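PDB 3BQW: putative capsid protein of prophage from Escherichia coli CFT073, which is of unknown function but probably forms the main shell subunit of a phage head. Local coordinates for residues Ile22-Thr32 with Arg126-Glu137. Residues are numbered along the deposited sequence; the frame is centred on the assembly and turned at random.
Sequences IAEFKFSPLFT and RRQINAIKARVE
Glu137 meets Phe31 and Thr32 at the N-terminal end of the helix beginning at Leu30, while Lys133, one turn earlier on the same long helix, meets the C-terminal end of helix 23-26: opposite charges matched to opposite helix ends. The carboxylate of Glu137 faces the first turn after Pro29. Its OE2 accepts Phe31 N at 2.9 Å and its OE1 accepts Thr32 N at 2.9 Å, both through syn lone pairs, so that two backbone N-H groups fix the rotation of the carboxylate. Thr32 OG1 adds a third bond, reaching OE1 nearly along the C-O axis. With CG anti to the backbone N (chi1 178°) and a bend at chi2, the Glu137 chain runs past the Pro29 ring in the opposite direction, Pro29 CB lying 3.3 Å from Glu137 CD. The negative charge at a helix N-terminus is probably stabilised there.

At the C-terminal end of helix 23-26, the Lys133 chain, extended beyond CG, passes Ser28 OG and delivers NZ to Glu24 O and Phe27 O, each 2.8 Å away, with a weak bond to Phe25 O. One ammonium thus serves several carbonyls; it sits 46° out of the Phe27 carbonyl plane, off the lone pairs, and is tilted from that of Glu24.

Farther along, the Arg126 and Phe25 side chains cross at about a right angle, guanidinium and ring planes 49° apart. Arg126 CG, 3.8 Å from Phe25 CZ, and Ile129 CG1 both meet the ring obliquely. Glu24 OE2 and Arg126 NE form only a long salt bridge (3.9 Å), but a water bonded to both links them; NH1 is hydrogen-bonded to the hydroxyl of Tyr16.

Helix 113-146 thus carries 22-32 along one side. Helix 10-17 meets Phe25 and Ile129 through Leu17, strand 327-338 packs on Ile129 and Val136, and Tyr262 meets the Phe31 ring edge-to-face.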
loop_
_atom_site.group_PDB
_atom_site.type_symbol
_atom_site.label_atom_id
_atom_site.label_comp_id
_atom_site.label_asym_id
_atom_site.label_seq_id
_atom_site.Cartn_x
_atom_site.Cartn_y
_atom_site.Cartn_z
ATOM N N ILE A 22 9.723 -10.896 11.429
ATOM C CA ILE A 22 8.265 -10.943 11.321
ATOM C C ILE A 22 7.887 -10.336 9.963
ATOM O O ILE A 22 8.101 -9.149 9.733
ATOM C CB ILE A 22 7.583 -10.245 12.537
ATOM C CG1 ILE A 22 7.995 -10.959 13.843
ATOM C CG2 ILE A 22 6.056 -10.243 12.407
ATOM C CD1 ILE A 22 8.143 -10.045 15.029
ATOM N N ALA A 23 7.360 -11.185 9.075
ATOM C CA ALA A 23 7.025 -10.843 7.691
ATOM C C ALA A 23 6.166 -9.595 7.613
ATOM O O ALA A 23 6.404 -8.724 6.776
ATOM C CB ALA A 23 6.299 -12.027 7.007
ATOM N N GLU A 24 5.194 -9.503 8.519
ATOM C CA GLU A 24 4.273 -8.363 8.573
ATOM C C GLU A 24 5.022 -7.065 8.761
ATOM O O GLU A 24 4.519 -6.014 8.401
ATOM C CB GLU A 24 3.249 -8.496 9.723
ATOM C CG GLU A 24 2.200 -9.577 9.522
ATOM C CD GLU A 24 2.650 -10.955 9.956
ATOM O OE1 GLU A 24 3.859 -11.169 10.247
ATOM O OE2 GLU A 24 1.778 -11.844 9.987
ATOM N N PHE A 25 6.209 -7.141 9.362
ATOM C CA PHE A 25 6.998 -5.953 9.638
ATOM C C PHE A 25 8.019 -5.691 8.530
ATOM O O PHE A 25 8.215 -4.546 8.150
ATOM C CB PHE A 25 7.681 -6.035 11.012
ATOM C CG PHE A 25 6.724 -6.278 12.178
ATOM C CD1 PHE A 25 5.363 -5.991 12.083
ATOM C CD2 PHE A 25 7.203 -6.762 13.384
ATOM C CE1 PHE A 25 4.517 -6.193 13.146
ATOM C CE2 PHE A 25 6.349 -6.967 14.456
ATOM C CZ PHE A 25 5.011 -6.676 14.339
ATOM N N LYS A 26 8.646 -6.722 7.984
ATOM C CA LYS A 26 9.715 -6.456 7.043
ATOM C C LYS A 26 9.233 -6.253 5.577
ATOM O O LYS A 26 9.918 -5.587 4.789
ATOM C CB LYS A 26 10.847 -7.492 7.182
ATOM C CG LYS A 26 10.851 -8.630 6.206
ATOM C CD LYS A 26 12.024 -9.621 6.476
ATOM C CE LYS A 26 13.327 -9.301 5.694
ATOM N NZ LYS A 26 14.365 -10.430 5.806
ATOM N N PHE A 27 8.062 -6.797 5.227
ATOM C CA PHE A 27 7.524 -6.667 3.873
ATOM C C PHE A 27 6.276 -5.804 3.839
ATOM O O PHE A 27 5.573 -5.678 4.829
ATOM C CB PHE A 27 7.192 -8.042 3.282
ATOM C CG PHE A 27 8.309 -9.038 3.409
ATOM C CD1 PHE A 27 9.568 -8.741 2.928
ATOM C CD2 PHE A 27 8.091 -10.274 3.990
ATOM C CE1 PHE A 27 10.617 -9.655 3.049
ATOM C CE2 PHE A 27 9.127 -11.194 4.109
ATOM C CZ PHE A 27 10.394 -10.876 3.635
ATOM N N SER A 28 6.030 -5.231 2.668
ATOM C CA SER A 28 4.861 -4.408 2.374
ATOM C C SER A 28 4.225 -4.860 1.058
ATOM O O SER A 28 4.856 -5.541 0.245
ATOM C CB SER A 28 5.265 -2.936 2.226
ATOM O OG SER A 28 5.730 -2.428 3.449
ATOM N N PRO A 29 2.960 -4.494 0.842
ATOM C CA PRO A 29 2.285 -4.854 -0.390
ATOM C C PRO A 29 2.986 -4.353 -1.662
ATOM O O PRO A 29 3.928 -3.539 -1.607
ATOM C CB PRO A 29 0.920 -4.204 -0.211
ATOM C CG PRO A 29 0.745 -4.117 1.201
ATOM C CD PRO A 29 2.056 -3.800 1.759
ATOM N N LEU A 30 2.524 -4.847 -2.796
ATOM C CA LEU A 30 3.250 -4.717 -4.057
ATOM C C LEU A 30 3.513 -3.281 -4.556
ATOM O O LEU A 30 4.631 -2.954 -4.881
ATOM C CB LEU A 30 2.533 -5.510 -5.150
ATOM C CG LEU A 30 3.247 -5.574 -6.517
ATOM C CD1 LEU A 30 4.493 -6.373 -6.421
ATOM C CD2 LEU A 30 2.298 -6.084 -7.614
ATOM N N PHE A 31 2.474 -2.458 -4.675
ATOM C CA PHE A 31 2.639 -1.088 -5.194
ATOM C C PHE A 31 3.544 -0.267 -4.285
ATOM O O PHE A 31 4.430 0.450 -4.768
ATOM C CB PHE A 31 1.298 -0.412 -5.404
ATOM C CG PHE A 31 0.616 -0.819 -6.679
ATOM C CD1 PHE A 31 0.087 -2.108 -6.835
ATOM C CD2 PHE A 31 0.523 0.070 -7.750
ATOM C CE1 PHE A 31 -0.561 -2.484 -8.032
ATOM C CE2 PHE A 31 -0.115 -0.310 -8.953
ATOM C CZ PHE A 31 -0.657 -1.587 -9.083
ATOM N N THR A 32 3.372 -0.440 -2.969
ATOM C CA THR A 32 4.250 0.178 -2.012
ATOM C C THR A 32 5.711 -0.238 -2.247
ATOM O O THR A 32 6.626 0.616 -2.328
ATOM C CB THR A 32 3.836 -0.150 -0.603
ATOM O OG1 THR A 32 2.470 0.267 -0.405
ATOM C CG2 THR A 32 4.777 0.547 0.400
ATOM N N ARG A 126 0.569 -7.102 15.095
ATOM C CA ARG A 126 0.743 -7.528 13.707
ATOM C C ARG A 126 -0.457 -7.155 12.838
ATOM O O ARG A 126 -0.303 -6.773 11.696
ATOM C CB ARG A 126 1.011 -9.044 13.589
ATOM C CG ARG A 126 2.419 -9.464 14.040
ATOM C CD ARG A 126 2.788 -10.899 13.636
ATOM N NE ARG A 126 1.735 -11.900 13.862
ATOM C CZ ARG A 126 1.521 -12.547 15.004
ATOM N NH1 ARG A 126 2.273 -12.330 16.076
ATOM N NH2 ARG A 126 0.533 -13.429 15.080
ATOM N N ARG A 127 -1.645 -7.290 13.395
ATOM C CA ARG A 127 -2.894 -6.983 12.697
ATOM C C ARG A 127 -3.030 -5.464 12.482
ATOM O O ARG A 127 -3.506 -5.017 11.441
ATOM C CB ARG A 127 -4.020 -7.565 13.552
ATOM C CG ARG A 127 -5.444 -7.267 13.203
ATOM C CD ARG A 127 -6.363 -8.040 14.206
ATOM N NE ARG A 127 -6.218 -9.494 14.023
ATOM C CZ ARG A 127 -5.738 -10.376 14.910
ATOM N NH1 ARG A 127 -5.352 -10.032 16.145
ATOM N NH2 ARG A 127 -5.664 -11.653 14.556
ATOM N N GLN A 128 -2.584 -4.676 13.460
ATOM C CA GLN A 128 -2.591 -3.215 13.328
ATOM C C GLN A 128 -1.617 -2.701 12.257
ATOM O O GLN A 128 -1.948 -1.831 11.475
ATOM C CB GLN A 128 -2.340 -2.551 14.680
ATOM C CG GLN A 128 -3.544 -2.652 15.576
ATOM C CD GLN A 128 -3.219 -2.394 17.024
ATOM O OE1 GLN A 128 -2.126 -1.934 17.365
ATOM N NE2 GLN A 128 -4.162 -2.706 17.894
ATOM N N ILE A 129 -0.418 -3.265 12.202
ATOM C CA ILE A 129 0.520 -2.930 11.124
ATOM C C ILE A 129 -0.029 -3.349 9.754
ATOM O O ILE A 129 0.110 -2.624 8.785
ATOM C CB ILE A 129 1.903 -3.557 11.366
ATOM C CG1 ILE A 129 2.525 -2.989 12.647
ATOM C CG2 ILE A 129 2.827 -3.309 10.179
ATOM C CD1 ILE A 129 2.704 -1.512 12.661
ATOM N N ASN A 130 -0.668 -4.508 9.678
ATOM C CA ASN A 130 -1.258 -4.958 8.446
ATOM C C ASN A 130 -2.282 -3.944 7.969
ATOM O O ASN A 130 -2.407 -3.731 6.783
ATOM C CB ASN A 130 -1.988 -6.315 8.596
ATOM C CG ASN A 130 -1.050 -7.520 8.704
ATOM O OD1 ASN A 130 -1.511 -8.606 9.062
ATOM N ND2 ASN A 130 0.236 -7.353 8.406
ATOM N N ALA A 131 -3.067 -3.391 8.890
ATOM C CA ALA A 131 -4.113 -2.451 8.538
ATOM C C ALA A 131 -3.541 -1.107 8.075
ATOM O O ALA A 131 -4.107 -0.458 7.189
ATOM C CB ALA A 131 -5.047 -2.246 9.703
ATOM N N ILE A 132 -2.459 -0.666 8.720
ATOM C CA ILE A 132 -1.782 0.557 8.341
ATOM C C ILE A 132 -1.157 0.372 6.961
ATOM O O ILE A 132 -1.236 1.275 6.140
ATOM C CB ILE A 132 -0.720 0.996 9.400
ATOM C CG1 ILE A 132 -1.408 1.410 10.721
ATOM C CG2 ILE A 132 0.133 2.179 8.900
ATOM C CD1 ILE A 132 -0.521 1.173 12.011
ATOM N N LYS A 133 -0.533 -0.788 6.710
ATOM C CA LYS A 133 0.111 -1.048 5.422
ATOM C C LYS A 133 -0.911 -1.196 4.276
ATOM O O LYS A 133 -0.611 -0.856 3.138
ATOM C CB LYS A 133 1.022 -2.270 5.483
ATOM C CG LYS A 133 2.298 -2.012 6.240
ATOM C CD LYS A 133 3.322 -3.046 6.058
ATOM C CE LYS A 133 4.617 -2.694 6.848
ATOM N NZ LYS A 133 5.512 -3.895 6.949
ATOM N N ALA A 134 -2.089 -1.711 4.612
ATOM C CA ALA A 134 -3.219 -1.832 3.719
ATOM C C ALA A 134 -3.766 -0.471 3.303
ATOM O O ALA A 134 -4.030 -0.249 2.131
ATOM C CB ALA A 134 -4.316 -2.663 4.383
ATOM N N ARG A 135 -3.921 0.446 4.255
ATOM C CA ARG A 135 -4.288 1.827 3.922
ATOM C C ARG A 135 -3.248 2.471 3.025
ATOM O O ARG A 135 -3.588 3.141 2.068
ATOM C CB ARG A 135 -4.505 2.669 5.186
ATOM C CG ARG A 135 -4.624 4.211 4.935
ATOM C CD ARG A 135 -6.017 4.597 4.636
ATOM N NE ARG A 135 -6.838 4.156 5.746
ATOM C CZ ARG A 135 -8.152 3.971 5.719
ATOM N NH1 ARG A 135 -8.871 4.220 4.606
ATOM N NH2 ARG A 135 -8.750 3.538 6.841
ATOM N N VAL A 136 -1.980 2.279 3.335
ATOM C CA VAL A 136 -0.927 2.812 2.510
ATOM C C VAL A 136 -0.979 2.263 1.075
ATOM O O VAL A 136 -0.764 3.022 0.125
ATOM C CB VAL A 136 0.467 2.577 3.146
ATOM C CG1 VAL A 136 1.581 2.948 2.193
ATOM C CG2 VAL A 136 0.607 3.378 4.417
ATOM N N GLU A 137 -1.264 0.970 0.918
ATOM C CA GLU A 137 -1.309 0.337 -0.411
ATOM C C GLU A 137 -2.484 0.846 -1.198
ATOM O O GLU A 137 -2.368 1.040 -2.413
ATOM C CB GLU A 137 -1.375 -1.197 -0.306
ATOM C CG GLU A 137 -1.479 -1.982 -1.620
ATOM C CD GLU A 137 -0.190 -2.029 -2.425
ATOM O OE1 GLU A 137 0.775 -1.324 -2.068
ATOM O OE2 GLU A 137 -0.146 -2.737 -3.472
HETATM O O HOH W 1 2.041 -6.187 7.081
HETATM O O HOH W 2 -0.310 -11.674 11.827
HETATM O O HOH W 3 1.947 -0.481 2.335
#